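Local atomic coordinates of putative Acetyltransferase from the GNAT family (PDB entry 3EC4), a protein that probably transfers acyl groups, as members of the GNAT acetyltransferase family do, though its own substrate is not established. Residues H6-P11 and Q86-G91; A49-L54 and E68-P73; A59-L64 and R77-A82; V137-R142 and R170-A175; A158-V163 and R177-V182. One frame throughout, in Å; residues are numbered along the deposited sequence.

Contact 1: residues H6-P11 and Q86-G91; sequences HPLDRP and QMIADG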
# COMPACT_ATOMS: atom_id res chain seq x y z
N HIS A 6 -12.66 -12.02 -6.86
CA HIS A 6 -12.34 -11.62 -5.49
C HIS A 6 -12.09 -10.11 -5.41
O HIS A 6 -11.57 -9.52 -6.37
CB HIS A 6 -11.08 -12.39 -5.11
CG HIS A 6 -10.86 -12.49 -3.64
ND1 HIS A 6 -10.46 -11.43 -2.87
CD2 HIS A 6 -10.95 -13.55 -2.81
CE1 HIS A 6 -10.33 -11.82 -1.62
NE2 HIS A 6 -10.61 -13.11 -1.55
N PRO A 7 -12.50 -9.44 -4.30
CA PRO A 7 -12.15 -8.04 -4.11
C PRO A 7 -10.68 -7.72 -4.27
O PRO A 7 -10.34 -6.64 -4.75
CB PRO A 7 -12.59 -7.75 -2.66
CG PRO A 7 -13.69 -8.69 -2.43
CD PRO A 7 -13.30 -9.95 -3.18
N LEU A 8 -9.81 -8.66 -3.89
CA LEU A 8 -8.37 -8.43 -3.98
C LEU A 8 -7.81 -8.56 -5.41
O LEU A 8 -6.65 -8.27 -5.66
CB LEU A 8 -7.62 -9.35 -3.04
CG LEU A 8 -7.84 -9.24 -1.54
CD1 LEU A 8 -6.84 -10.23 -0.91
CD2 LEU A 8 -7.55 -7.79 -1.10
N ASP A 9 -8.62 -9.02 -6.35
CA ASP A 9 -8.16 -9.06 -7.76
C ASP A 9 -8.00 -7.67 -8.36
O ASP A 9 -7.29 -7.48 -9.34
CB ASP A 9 -9.10 -9.87 -8.62
CG ASP A 9 -9.09 -11.33 -8.29
OD1 ASP A 9 -8.16 -11.83 -7.62
OD2 ASP A 9 -10.07 -11.98 -8.65
N ARG A 10 -8.73 -6.70 -7.84
CA ARG A 10 -8.61 -5.34 -8.31
C ARG A 10 -8.65 -4.40 -7.13
O ARG A 10 -9.69 -3.80 -6.83
CB ARG A 10 -9.73 -5.01 -9.30
CG ARG A 10 -9.79 -5.89 -10.56
CD ARG A 10 -10.63 -5.20 -11.66
NE ARG A 10 -9.90 -4.03 -12.10
CZ ARG A 10 -10.42 -2.94 -12.66
NH1 ARG A 10 -11.72 -2.83 -12.93
NH2 ARG A 10 -9.60 -1.95 -12.97
N PRO A 11 -7.55 -4.35 -6.35
CA PRO A 11 -7.62 -3.70 -5.02
C PRO A 11 -7.79 -2.18 -5.11
O PRO A 11 -8.48 -1.60 -4.28
CB PRO A 11 -6.31 -4.14 -4.32
CG PRO A 11 -5.44 -4.68 -5.39
CD PRO A 11 -6.25 -4.98 -6.61
N GLN A 86 0.84 -11.12 -4.16
CA GLN A 86 -0.18 -10.71 -3.17
C GLN A 86 -0.38 -11.79 -2.12
O GLN A 86 -0.52 -12.96 -2.47
CB GLN A 86 -1.49 -10.39 -3.89
CG GLN A 86 -2.55 -9.83 -2.98
CD GLN A 86 -3.88 -9.68 -3.72
OE1 GLN A 86 -4.62 -10.64 -3.81
NE2 GLN A 86 -4.13 -8.52 -4.30
N MSE A 87 -0.39 -11.39 -0.84
CA MSE A 87 -0.44 -12.31 0.31
C MSE A 87 -1.57 -11.95 1.27
O MSE A 87 -1.95 -10.81 1.37
CB MSE A 87 0.90 -12.33 1.07
CG MSE A 87 2.05 -12.55 0.15
SE MSE A 87 3.74 -12.73 0.99
CE MSE A 87 3.59 -14.54 1.67
N ILE A 88 -2.12 -12.97 1.93
CA ILE A 88 -3.26 -12.81 2.81
C ILE A 88 -2.98 -13.48 4.14
O ILE A 88 -2.39 -14.55 4.18
CB ILE A 88 -4.56 -13.35 2.11
CG1 ILE A 88 -5.84 -12.92 2.84
CG2 ILE A 88 -4.53 -14.84 1.92
CD1 ILE A 88 -7.13 -13.22 1.99
N ALA A 89 -3.43 -12.85 5.21
CA ALA A 89 -3.30 -13.45 6.54
C ALA A 89 -4.68 -13.80 7.07
O ALA A 89 -5.23 -13.07 7.88
CB ALA A 89 -2.55 -12.51 7.51
N ASP A 90 -5.24 -14.93 6.61
CA ASP A 90 -6.62 -15.27 6.99
C ASP A 90 -6.70 -16.33 8.07
O ASP A 90 -7.81 -16.81 8.39
CB ASP A 90 -7.47 -15.67 5.79
CG ASP A 90 -6.85 -16.79 4.95
OD1 ASP A 90 -5.75 -17.29 5.26
OD2 ASP A 90 -7.48 -17.12 3.93
N GLY A 91 -5.57 -16.65 8.69
CA GLY A 91 -5.53 -17.50 9.89
C GLY A 91 -5.51 -16.66 11.15
O GLY A 91 -5.45 -15.45 11.10

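Contact 2: residues A49-L54 and E68-P73; sequences AGLASL and EPVAPP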
# COMPACT_ATOMS: atom_id res chain seq x y z
N ALA A 49 -8.78 3.59 -22.14
CA ALA A 49 -8.37 4.79 -22.89
C ALA A 49 -8.46 6.04 -22.03
O ALA A 49 -7.65 6.97 -22.15
CB ALA A 49 -9.21 4.97 -24.19
N GLY A 50 -9.44 6.06 -21.12
CA GLY A 50 -9.63 7.20 -20.23
C GLY A 50 -8.52 7.45 -19.23
O GLY A 50 -8.49 8.51 -18.61
N LEU A 51 -7.62 6.48 -19.03
CA LEU A 51 -6.52 6.65 -18.09
C LEU A 51 -5.64 7.83 -18.49
O LEU A 51 -5.12 8.51 -17.63
CB LEU A 51 -5.67 5.37 -17.99
CG LEU A 51 -6.26 4.17 -17.25
CD1 LEU A 51 -5.38 2.92 -17.51
CD2 LEU A 51 -6.45 4.45 -15.73
N ALA A 52 -5.53 8.10 -19.80
CA ALA A 52 -4.72 9.20 -20.28
C ALA A 52 -5.28 10.53 -19.77
O ALA A 52 -4.53 11.46 -19.49
CB ALA A 52 -4.62 9.18 -21.81
N SER A 53 -6.60 10.60 -19.63
CA SER A 53 -7.26 11.81 -19.15
C SER A 53 -6.88 12.14 -17.71
O SER A 53 -7.04 13.28 -17.30
CB SER A 53 -8.81 11.70 -19.33
OG SER A 53 -9.38 10.83 -18.37
N LEU A 54 -6.34 11.17 -16.94
CA LEU A 54 -5.86 11.43 -15.58
C LEU A 54 -4.43 11.96 -15.55
O LEU A 54 -3.93 12.26 -14.47
CB LEU A 54 -5.90 10.14 -14.74
CG LEU A 54 -7.20 9.33 -14.65
CD1 LEU A 54 -6.97 7.94 -13.99
CD2 LEU A 54 -8.22 10.14 -13.87
N GLU A 68 -2.73 -8.34 -14.41
CA GLU A 68 -1.76 -8.32 -15.50
C GLU A 68 -1.21 -6.90 -15.74
O GLU A 68 -1.82 -5.92 -15.31
CB GLU A 68 -2.46 -8.83 -16.75
CG GLU A 68 -3.01 -10.23 -16.57
CD GLU A 68 -1.92 -11.27 -16.24
OE1 GLU A 68 -0.75 -11.04 -16.62
OE2 GLU A 68 -2.24 -12.31 -15.60
N PRO A 69 -0.07 -6.78 -16.48
CA PRO A 69 0.35 -5.46 -16.90
C PRO A 69 -0.81 -4.73 -17.58
O PRO A 69 -1.59 -5.35 -18.33
CB PRO A 69 1.43 -5.77 -17.95
CG PRO A 69 1.98 -7.09 -17.50
CD PRO A 69 0.81 -7.83 -17.02
N VAL A 70 -0.91 -3.44 -17.32
CA VAL A 70 -1.81 -2.57 -18.08
C VAL A 70 -1.08 -2.01 -19.31
O VAL A 70 0.01 -1.41 -19.21
CB VAL A 70 -2.37 -1.43 -17.20
CG1 VAL A 70 -3.30 -0.53 -18.02
CG2 VAL A 70 -3.10 -2.01 -15.96
N ALA A 71 -1.68 -2.19 -20.49
CA ALA A 71 -1.16 -1.61 -21.74
C ALA A 71 -1.26 -0.06 -21.72
O ALA A 71 -2.24 0.51 -21.24
CB ALA A 71 -1.92 -2.20 -22.95
N PRO A 72 -0.23 0.63 -22.20
CA PRO A 72 -0.35 2.09 -22.23
C PRO A 72 -1.35 2.55 -23.29
O PRO A 72 -1.08 2.37 -24.47
CB PRO A 72 1.05 2.55 -22.61
CG PRO A 72 1.65 1.38 -23.34
CD PRO A 72 1.08 0.18 -22.69
N PRO A 73 -2.50 3.14 -22.88
CA PRO A 73 -3.33 3.64 -23.97
C PRO A 73 -2.75 4.88 -24.60
O PRO A 73 -1.78 5.45 -24.10
CB PRO A 73 -4.64 4.00 -23.28
CG PRO A 73 -4.29 4.24 -21.88
CD PRO A 73 -3.10 3.44 -21.56

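Contact 3: residues A59-L64 and R77-A82; sequences ADEIWL and RVIRVA. With ACT (acetate ion), chain C.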
# COMPACT_ATOMS: atom_id res chain seq x y z
N ALA A 59 4.86 15.60 -16.19
CA ALA A 59 5.49 14.67 -15.29
C ALA A 59 4.49 13.87 -14.46
O ALA A 59 4.87 13.14 -13.54
CB ALA A 59 6.46 15.43 -14.40
N ASP A 60 3.21 13.98 -14.76
CA ASP A 60 2.21 13.21 -14.02
C ASP A 60 2.39 11.71 -14.23
O ASP A 60 2.86 11.26 -15.27
CB ASP A 60 0.81 13.66 -14.41
CG ASP A 60 0.56 15.09 -14.01
OD1 ASP A 60 1.45 15.64 -13.30
OD2 ASP A 60 -0.48 15.68 -14.42
N GLU A 61 2.07 10.94 -13.21
CA GLU A 61 2.10 9.48 -13.35
C GLU A 61 1.01 8.85 -12.50
O GLU A 61 0.53 9.47 -11.55
CB GLU A 61 3.47 8.94 -13.02
CG GLU A 61 3.94 9.24 -11.63
CD GLU A 61 5.41 8.92 -11.38
OE1 GLU A 61 6.25 8.94 -12.35
OE2 GLU A 61 5.69 8.62 -10.18
N ILE A 62 0.63 7.63 -12.84
CA ILE A 62 -0.33 6.89 -12.04
C ILE A 62 0.13 5.44 -11.92
O ILE A 62 0.70 4.84 -12.86
CB ILE A 62 -1.78 6.94 -12.62
CG1 ILE A 62 -1.80 6.55 -14.12
CG2 ILE A 62 -2.44 8.32 -12.38
CD1 ILE A 62 -3.24 6.31 -14.63
N TRP A 63 -0.10 4.87 -10.74
CA TRP A 63 0.15 3.48 -10.49
C TRP A 63 -1.16 2.74 -10.52
O TRP A 63 -2.15 3.15 -9.88
CB TRP A 63 0.76 3.22 -9.12
CG TRP A 63 2.23 3.42 -9.04
CD1 TRP A 63 2.88 4.50 -8.56
CD2 TRP A 63 3.23 2.48 -9.43
NE1 TRP A 63 4.24 4.31 -8.61
CE2 TRP A 63 4.48 3.07 -9.14
CE3 TRP A 63 3.21 1.20 -10.01
CZ2 TRP A 63 5.69 2.44 -9.42
CZ3 TRP A 63 4.43 0.59 -10.28
CH2 TRP A 63 5.64 1.22 -9.99
N LEU A 64 -1.12 1.61 -11.22
CA LEU A 64 -2.20 0.64 -11.31
C LEU A 64 -1.76 -0.71 -10.72
O LEU A 64 -0.61 -1.12 -10.88
CB LEU A 64 -2.65 0.47 -12.75
CG LEU A 64 -3.00 1.76 -13.49
CD1 LEU A 64 -1.92 2.06 -14.50
CD2 LEU A 64 -4.39 1.67 -14.15
N ARG A 77 2.66 6.27 -21.64
CA ARG A 77 3.79 5.36 -21.78
C ARG A 77 3.99 4.56 -20.50
O ARG A 77 3.66 5.03 -19.43
CB ARG A 77 5.07 6.15 -22.10
CG ARG A 77 5.65 6.95 -20.94
CD ARG A 77 6.89 7.76 -21.35
NE ARG A 77 7.80 7.96 -20.20
CZ ARG A 77 7.59 8.83 -19.22
NH1 ARG A 77 6.51 9.60 -19.21
NH2 ARG A 77 8.46 8.93 -18.24
N VAL A 78 4.52 3.35 -20.61
CA VAL A 78 4.85 2.58 -19.43
C VAL A 78 6.20 3.06 -18.89
O VAL A 78 7.19 3.09 -19.62
CB VAL A 78 4.97 1.07 -19.74
CG1 VAL A 78 5.27 0.31 -18.43
CG2 VAL A 78 3.67 0.56 -20.39
N ILE A 79 6.24 3.43 -17.63
CA ILE A 79 7.51 3.85 -16.97
C ILE A 79 8.14 2.65 -16.23
O ILE A 79 9.34 2.39 -16.34
CB ILE A 79 7.26 5.00 -15.97
CG1 ILE A 79 6.72 6.27 -16.69
CG2 ILE A 79 8.53 5.35 -15.16
CD1 ILE A 79 6.41 7.43 -15.74
N ARG A 80 7.31 1.95 -15.47
CA ARG A 80 7.70 0.74 -14.75
C ARG A 80 6.63 -0.36 -14.79
O ARG A 80 5.43 -0.07 -14.88
CB ARG A 80 7.99 1.05 -13.28
CG ARG A 80 9.31 1.72 -12.97
CD ARG A 80 9.40 2.13 -11.53
NE ARG A 80 9.47 0.98 -10.63
CZ ARG A 80 9.31 1.01 -9.32
NH1 ARG A 80 9.03 2.14 -8.68
NH2 ARG A 80 9.44 -0.11 -8.64
N VAL A 81 7.08 -1.62 -14.71
CA VAL A 81 6.21 -2.77 -14.53
C VAL A 81 6.82 -3.71 -13.50
O VAL A 81 7.88 -4.28 -13.73
CB VAL A 81 5.92 -3.56 -15.84
CG1 VAL A 81 4.70 -4.50 -15.62
CG2 VAL A 81 5.65 -2.61 -16.96
N ALA A 82 6.13 -3.88 -12.39
CA ALA A 82 6.64 -4.58 -11.23
C ALA A 82 5.78 -5.83 -10.90
O ALA A 82 4.66 -5.69 -10.46
CB ALA A 82 6.64 -3.61 -10.05
C ACT C . 10.63 6.00 -18.80
O ACT C . 9.94 6.10 -19.86
OXT ACT C . 10.70 7.02 -18.06
CH3 ACT C . 11.31 4.73 -18.38
O HOH W 1 4.64 11.64 -17.23

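Contact 4: residues V137-R142 and R170-A175; sequences VRIDGR and RGRGLA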
# COMPACT_ATOMS: atom_id res chain seq x y z
N VAL A 137 8.22 2.80 16.14
CA VAL A 137 9.12 2.54 17.24
C VAL A 137 10.12 3.68 17.30
O VAL A 137 10.63 4.12 16.26
CB VAL A 137 9.87 1.18 17.13
CG1 VAL A 137 10.70 0.94 18.38
CG2 VAL A 137 8.90 0.04 16.93
N ARG A 138 10.39 4.14 18.51
CA ARG A 138 11.36 5.21 18.75
C ARG A 138 12.59 4.67 19.43
O ARG A 138 12.48 3.86 20.34
CB ARG A 138 10.75 6.35 19.58
CG ARG A 138 9.60 7.04 18.85
CD ARG A 138 9.50 8.54 19.13
NE ARG A 138 8.69 9.19 18.10
CZ ARG A 138 9.11 10.12 17.24
NH1 ARG A 138 10.35 10.59 17.27
NH2 ARG A 138 8.27 10.62 16.33
N ILE A 139 13.75 5.12 18.98
CA ILE A 139 15.06 4.73 19.50
C ILE A 139 15.90 6.03 19.60
O ILE A 139 16.00 6.78 18.63
CB ILE A 139 15.76 3.72 18.55
CG1 ILE A 139 15.00 2.40 18.51
CG2 ILE A 139 17.23 3.47 18.99
CD1 ILE A 139 15.63 1.33 17.63
N ASP A 140 16.46 6.29 20.78
CA ASP A 140 17.21 7.54 21.08
C ASP A 140 16.38 8.76 20.75
O ASP A 140 16.89 9.76 20.23
CB ASP A 140 18.54 7.62 20.28
CG ASP A 140 19.42 6.37 20.42
OD1 ASP A 140 19.61 5.90 21.56
OD2 ASP A 140 19.92 5.88 19.37
N GLY A 141 15.07 8.65 20.99
CA GLY A 141 14.13 9.71 20.62
C GLY A 141 13.80 9.88 19.16
O GLY A 141 12.96 10.70 18.81
N ARG A 142 14.44 9.12 18.28
CA ARG A 142 14.16 9.17 16.85
C ARG A 142 13.10 8.13 16.46
O ARG A 142 12.99 7.09 17.10
CB ARG A 142 15.43 8.93 16.07
CG ARG A 142 16.52 9.85 16.48
CD ARG A 142 17.71 9.86 15.54
NE ARG A 142 18.59 10.95 15.98
CZ ARG A 142 19.58 10.86 16.88
NH1 ARG A 142 19.93 9.72 17.45
NH2 ARG A 142 20.26 11.96 17.18
N ARG A 170 18.15 -1.09 11.11
CA ARG A 170 17.80 -2.36 10.48
C ARG A 170 18.48 -3.52 11.18
O ARG A 170 19.42 -3.34 11.97
CB ARG A 170 18.08 -2.33 8.99
CG ARG A 170 17.05 -1.51 8.29
CD ARG A 170 17.30 -1.42 6.84
NE ARG A 170 16.44 -0.40 6.25
CZ ARG A 170 16.58 0.11 5.03
NH1 ARG A 170 17.56 -0.32 4.23
NH2 ARG A 170 15.76 1.05 4.60
N GLY A 171 17.94 -4.72 10.95
CA GLY A 171 18.48 -5.92 11.55
C GLY A 171 18.20 -6.06 13.01
O GLY A 171 18.86 -6.86 13.68
N ARG A 172 17.19 -5.33 13.53
CA ARG A 172 16.79 -5.44 14.95
C ARG A 172 15.38 -6.00 15.16
O ARG A 172 14.88 -5.98 16.27
CB ARG A 172 16.79 -4.07 15.63
CG ARG A 172 18.08 -3.33 15.47
CD ARG A 172 18.11 -2.16 16.40
NE ARG A 172 19.18 -1.26 15.99
CZ ARG A 172 19.66 -0.27 16.73
NH1 ARG A 172 19.17 -0.04 17.94
NH2 ARG A 172 20.62 0.49 16.25
N GLY A 173 14.73 -6.45 14.11
CA GLY A 173 13.38 -7.02 14.23
C GLY A 173 12.25 -6.02 14.30
O GLY A 173 11.11 -6.35 14.68
N LEU A 174 12.51 -4.79 13.90
CA LEU A 174 11.47 -3.75 14.07
C LEU A 174 10.31 -3.95 13.14
O LEU A 174 9.13 -3.83 13.58
CB LEU A 174 12.05 -2.36 13.93
CG LEU A 174 13.15 -2.06 14.95
CD1 LEU A 174 13.65 -0.62 14.81
CD2 LEU A 174 12.70 -2.40 16.36
N ALA A 175 10.61 -4.23 11.88
CA ALA A 175 9.56 -4.43 10.86
C ALA A 175 8.56 -5.51 11.26
O ALA A 175 7.36 -5.28 11.19
CB ALA A 175 10.18 -4.76 9.49

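Contact 5: residues A158-V163 and R177-V182; sequences AEVSGV and RLIRKV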
# COMPACT_ATOMS: atom_id res chain seq x y z
N ALA A 158 -8.05 -5.40 4.60
CA ALA A 158 -7.26 -4.22 4.94
C ALA A 158 -5.80 -4.46 4.59
O ALA A 158 -5.27 -5.50 4.94
CB ALA A 158 -7.40 -3.87 6.41
N GLU A 159 -5.19 -3.49 3.93
CA GLU A 159 -3.82 -3.61 3.47
C GLU A 159 -2.79 -3.15 4.50
O GLU A 159 -2.87 -2.05 5.02
CB GLU A 159 -3.64 -2.79 2.19
CG GLU A 159 -2.33 -3.09 1.47
CD GLU A 159 -2.13 -2.23 0.25
OE1 GLU A 159 -2.73 -1.14 0.22
OE2 GLU A 159 -1.32 -2.62 -0.64
N VAL A 160 -1.80 -3.99 4.76
CA VAL A 160 -0.56 -3.59 5.44
C VAL A 160 0.41 -2.89 4.48
O VAL A 160 0.71 -3.41 3.41
CB VAL A 160 0.15 -4.80 6.05
CG1 VAL A 160 1.38 -4.34 6.82
CG2 VAL A 160 -0.87 -5.55 6.99
N SER A 161 0.83 -1.67 4.83
CA SER A 161 1.65 -0.80 3.94
C SER A 161 2.56 0.14 4.76
O SER A 161 2.41 0.28 5.99
CB SER A 161 0.79 0.02 2.96
OG SER A 161 1.55 0.49 1.83
N GLY A 162 3.53 0.74 4.08
CA GLY A 162 4.37 1.76 4.68
C GLY A 162 5.37 1.22 5.67
O GLY A 162 5.78 1.95 6.59
N VAL A 163 5.79 -0.05 5.50
CA VAL A 163 6.72 -0.67 6.45
C VAL A 163 8.14 -0.21 6.10
O VAL A 163 8.69 -0.61 5.08
CB VAL A 163 6.68 -2.21 6.42
CG1 VAL A 163 7.64 -2.77 7.45
CG2 VAL A 163 5.21 -2.72 6.66
N ARG A 177 7.86 -6.65 14.29
CA ARG A 177 7.07 -6.18 15.42
C ARG A 177 5.99 -5.17 15.02
O ARG A 177 4.87 -5.24 15.50
CB ARG A 177 7.96 -5.65 16.51
CG ARG A 177 8.79 -6.73 17.20
CD ARG A 177 9.91 -6.10 17.94
NE ARG A 177 9.41 -5.21 18.99
CZ ARG A 177 10.16 -4.32 19.61
NH1 ARG A 177 11.47 -4.21 19.35
NH2 ARG A 177 9.61 -3.53 20.50
N LEU A 178 6.32 -4.27 14.10
CA LEU A 178 5.34 -3.30 13.59
C LEU A 178 4.21 -3.95 12.77
O LEU A 178 3.03 -3.60 12.94
CB LEU A 178 6.07 -2.24 12.76
CG LEU A 178 6.84 -1.25 13.67
CD1 LEU A 178 7.95 -0.49 12.97
CD2 LEU A 178 5.82 -0.23 14.31
N ILE A 179 4.57 -4.89 11.89
CA ILE A 179 3.54 -5.65 11.18
C ILE A 179 2.60 -6.36 12.18
O ILE A 179 1.38 -6.34 12.03
CB ILE A 179 4.16 -6.64 10.16
CG1 ILE A 179 4.85 -5.85 9.04
CG2 ILE A 179 3.04 -7.58 9.60
CD1 ILE A 179 5.92 -6.59 8.23
N ARG A 180 3.16 -7.01 13.19
CA ARG A 180 2.33 -7.63 14.24
C ARG A 180 1.33 -6.66 14.83
O ARG A 180 0.18 -7.01 15.04
CB ARG A 180 3.18 -8.17 15.38
CG ARG A 180 4.01 -9.45 15.06
CD ARG A 180 4.84 -9.79 16.26
NE ARG A 180 5.66 -11.00 16.21
CZ ARG A 180 5.18 -12.23 16.41
NH1 ARG A 180 3.89 -12.42 16.62
NH2 ARG A 180 5.99 -13.27 16.40
N LYS A 181 1.77 -5.45 15.14
CA LYS A 181 0.88 -4.47 15.75
C LYS A 181 -0.23 -4.07 14.79
O LYS A 181 -1.41 -4.02 15.13
CB LYS A 181 1.66 -3.25 16.19
CG LYS A 181 0.81 -2.26 16.98
CD LYS A 181 0.36 -2.79 18.32
CE LYS A 181 -0.39 -1.69 19.06
NZ LYS A 181 -0.90 -2.15 20.33
N VAL A 182 0.13 -3.77 13.56
CA VAL A 182 -0.89 -3.41 12.57
C VAL A 182 -1.98 -4.52 12.39
O VAL A 182 -3.19 -4.23 12.38
CB VAL A 182 -0.22 -3.06 11.19
CG1 VAL A 182 -1.36 -2.94 10.09
CG2 VAL A 182 0.59 -1.76 11.26

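Contact 1: residues H6-P11 and Q86-G91
Leu8 and Gln86 bring the two backbones no nearer than 8.5 Å between their CA atoms, and the gap between the short 3-10 turn 7-9 and the last residues of strand 76-88 is bridged mainly by the Gln86 side chain, which reaches the backbone O of Leu8. Its CG is anti to the backbone N (chi1 -174°) and the chain runs on extended, which carries the amide to the turn. There NE2 of Gln86 donates to Leu8 O at 2.9 Å, with a nearly straight N-H...O angle of 173°. The carbonyl oxygen lies in the plane of the amide, while the donor sits 25° off the carbonyl plane. Leu8 CB lies close beside the same amide, 3.4 Å from Gln86 OE1. Further along, Leu8 CD1 meets Ile88 CD1 at 4.2 Å. Pro11 CG lies 4.2 Å from Gln86 NE2. The turn is braced from within, since Leu8 N gives its hydrogen to His6 ND1 in the plane of the imidazole, at 3.0 Å. Gln86 has further partners: Arg216 bonds OE1 and His196 bonds NE2. A leucine here would probably leave Leu8 O without its donor and deprive Arg216 of an acceptor inside the protein. With both ends of the buried amide engaged, its rotation is fixed, and the positive charge of Arg216 beside OE1 is likely to polarise it and strengthen the N-H donated to the N-terminal turn.

Contact 2: residues A49-L54 and E68-P73
The pyrrolidine of Pro73 is the one ring that takes part, and it meets Ala49 and Leu51 through its CB and CG corner; no aromatic ring, amide or carboxylate joins in. Pro73 CB comes within 3.8 Å of Ala49 CA, so the ring meets the backbone CA rather than the methyl, which points away. The CA atoms of Ala49 and Pro73 are accordingly only 5.3 Å apart, the closest CA pair across the two segments. From the adjacent corner of the ring, Pro73 CG reaches Leu51 CB at 4.3 Å.

Leu51 carries the contact onward. Its CG is anti to the carbonyl carbon and beside the backbone N (chi1 -73°), and one branch, CD1, meets Val70 CG1 at 4.1 Å as the two side chains pass at a slant. All the touches are therefore apolar, at ordinary van der Waals distances. Residues 49-53 have helical backbone angles, and the segment keeps its shape through its own bonds, such as Leu54 N to Leu51 O at 3.0 Å.

The other segment is tied down by bonds beside the contact, from Val70 N to Thr222 and from Pro73 O to Thr76. Segment 49-54 lies in the loop from strand 41-43 of the small sheet to strand 61-66, and the loop holding 68-73 joins that strand to 76-88 within the large sheet. Leu51 packs on Ile62 and Leu64 of strand 61-66 and, with Pro73, on Leu224 of strand 214-226, which places the pair by the edge of the sheet, where these two strands are neighbours.

Contact 3: residues A59-L64 and R77-A82
Ile79 and Arg80 form a classic beta bulge, both facing Leu223 on strand 214-226, and their side chains reach over that strand to Glu61 and Trp63. Strands 61-66 and 76-88 are thus second neighbours in the mixed sheet, as the 8.6 Å between the CA atoms of Glu61 and Ile79 shows. The indole of Trp63 brings its benzo edge against one face of the Arg80 guanidinium: Trp63 CZ2 lies 3.4 Å from Arg80 NH1, and the two planes stand 89° apart. Arg80 NH1 lies beside that edge, near the plane of the indole, so this is an edge contact and not a cation-pi stack. Arg80 CG is anti to its carbonyl carbon (chi1 -77°), and a bend at chi3 turns the flat end toward the ring; Tyr198 OH also bonds Arg80 NH2. A serine in place of Trp63 lacks the indole edge, and the Arg80 guanidinium would probably be freer to turn, with a gap opened beside Pro39 and Leu223. Farther along, Glu61 OE1 touches Ile79 CD1 at 3.7 Å. Ile79 CG1 sits over one face of the Arg77 guanidinium. An acetate, probably from the crystallisation liquor, pairs with the guanidinium edge: Arg77 NE donates to acetate O and Arg77 NH2 to acetate OXT, each at 2.9 Å.

Contact 4: residues V137-R142 and R170-A175
Ile139 N bonds Arg142 O at 2.8 Å and Ile139 O accepts from Arg142 N at the same length, closing a type I' turn at the tip of the hairpin of strands 134-139 and 142-149. Ile139 and Val137 turn their side chains from this hairpin toward segment 170-175. That segment has the Arg-x-x-Gly-x-Ala pattern of the GNAT loop that in relatives holds the pyrophosphate of acetyl-CoA, and a similar role here is probable. Gly171 and Gly173 have positive phi angles, and Gly173 is the N-cap of helix 174-188. The centre of the contact is apolar: Ile139 and Leu174 meet tip to tip, CD1 to CD1, at 4.0 Å. Leu174 also lies on Ala144 and Ala145, so the first turn of the helix is seated on the hairpin. Arg172 crosses Ile139 obliquely. Its CG is anti to the carbonyl carbon (chi1 -53°) and its chain is extended to NE, which takes the guanidinium to the isoleucine, with NH2 weakly bonded to Glu168 O. Arg172 NH1 ends near both branches of Ile139, 3.8 Å from Ile139 CD1 and 4.1 Å from Ile139 CG2.

Contact 5: residues A158-V163 and R177-V182
Val160 and Val163 of strand 157-165 pack against Ile179 and Val182 of helix 174-188 in the tight part of this contact, where every touch is between methyl or methylene groups. The closest is Val163 CG2 to Ile179 CG1 at 3.9 Å, the two side chains crossing at about a right angle. Ile179 CG1, anti to the carbonyl carbon (chi1 -66°), brings the longer branch round to the strand although its CB sets off to one side. The same Ile179 CG1 is 4.4 Å from Val160 CG1, so it touches both valines. One turn on, Val182 CG1 meets Val160 CG2 at 4.1 Å. Both valines point at the helix although three positions apart, because Gly162 between them has a positive phi (73°) and breaks the strand's alternation, consistent with the bulge that GNAT enzymes carry in this strand.

The loose side is that of Arg177, Arg180 and Lys181, on the partly exposed outer surface of the helix. Arg177 forms a salt bridge with Asp98 there, and Arg180 a cation-pi contact with Phe96.

The short axes pass 9.6 Å apart at 149° between their directions, as expected where the helix runs back over the sheet in the beta-alpha-beta unit of strand 157-165, helix 174-188 and strand 192-198. Leu178, buried like the residues of the tight part, packs instead on the next strand, 142-149, at Ala145 and Ala147, and Val182 rests on Tyr135 of strand 134-139, so the helix spans several strands.

How the contacts relate
Contacts 1 and 5 are buried, contacts 2 and 4 partly so, and contact 3 lies at the surface. Contacts 2 and 3 sit together at one end of the fold, centres 9 Å apart, and touch where Leu51 CD1 meets Leu64 CD2 at 3.7 Å. Contacts 4 and 5 share helix 174-188 and also touch; contact 4 lies about 40 Å from contact 2, centre to centre, on the opposite side of the chain's centre. Contacts 1 and 3 use opposite ends of strand 76-88. Contacts 2 and 5 are apolar throughout, though only contact 5 is buried; contact 1 adds a polar bond inside the protein, and arginines appear at the margins, in contacts 3 and 4.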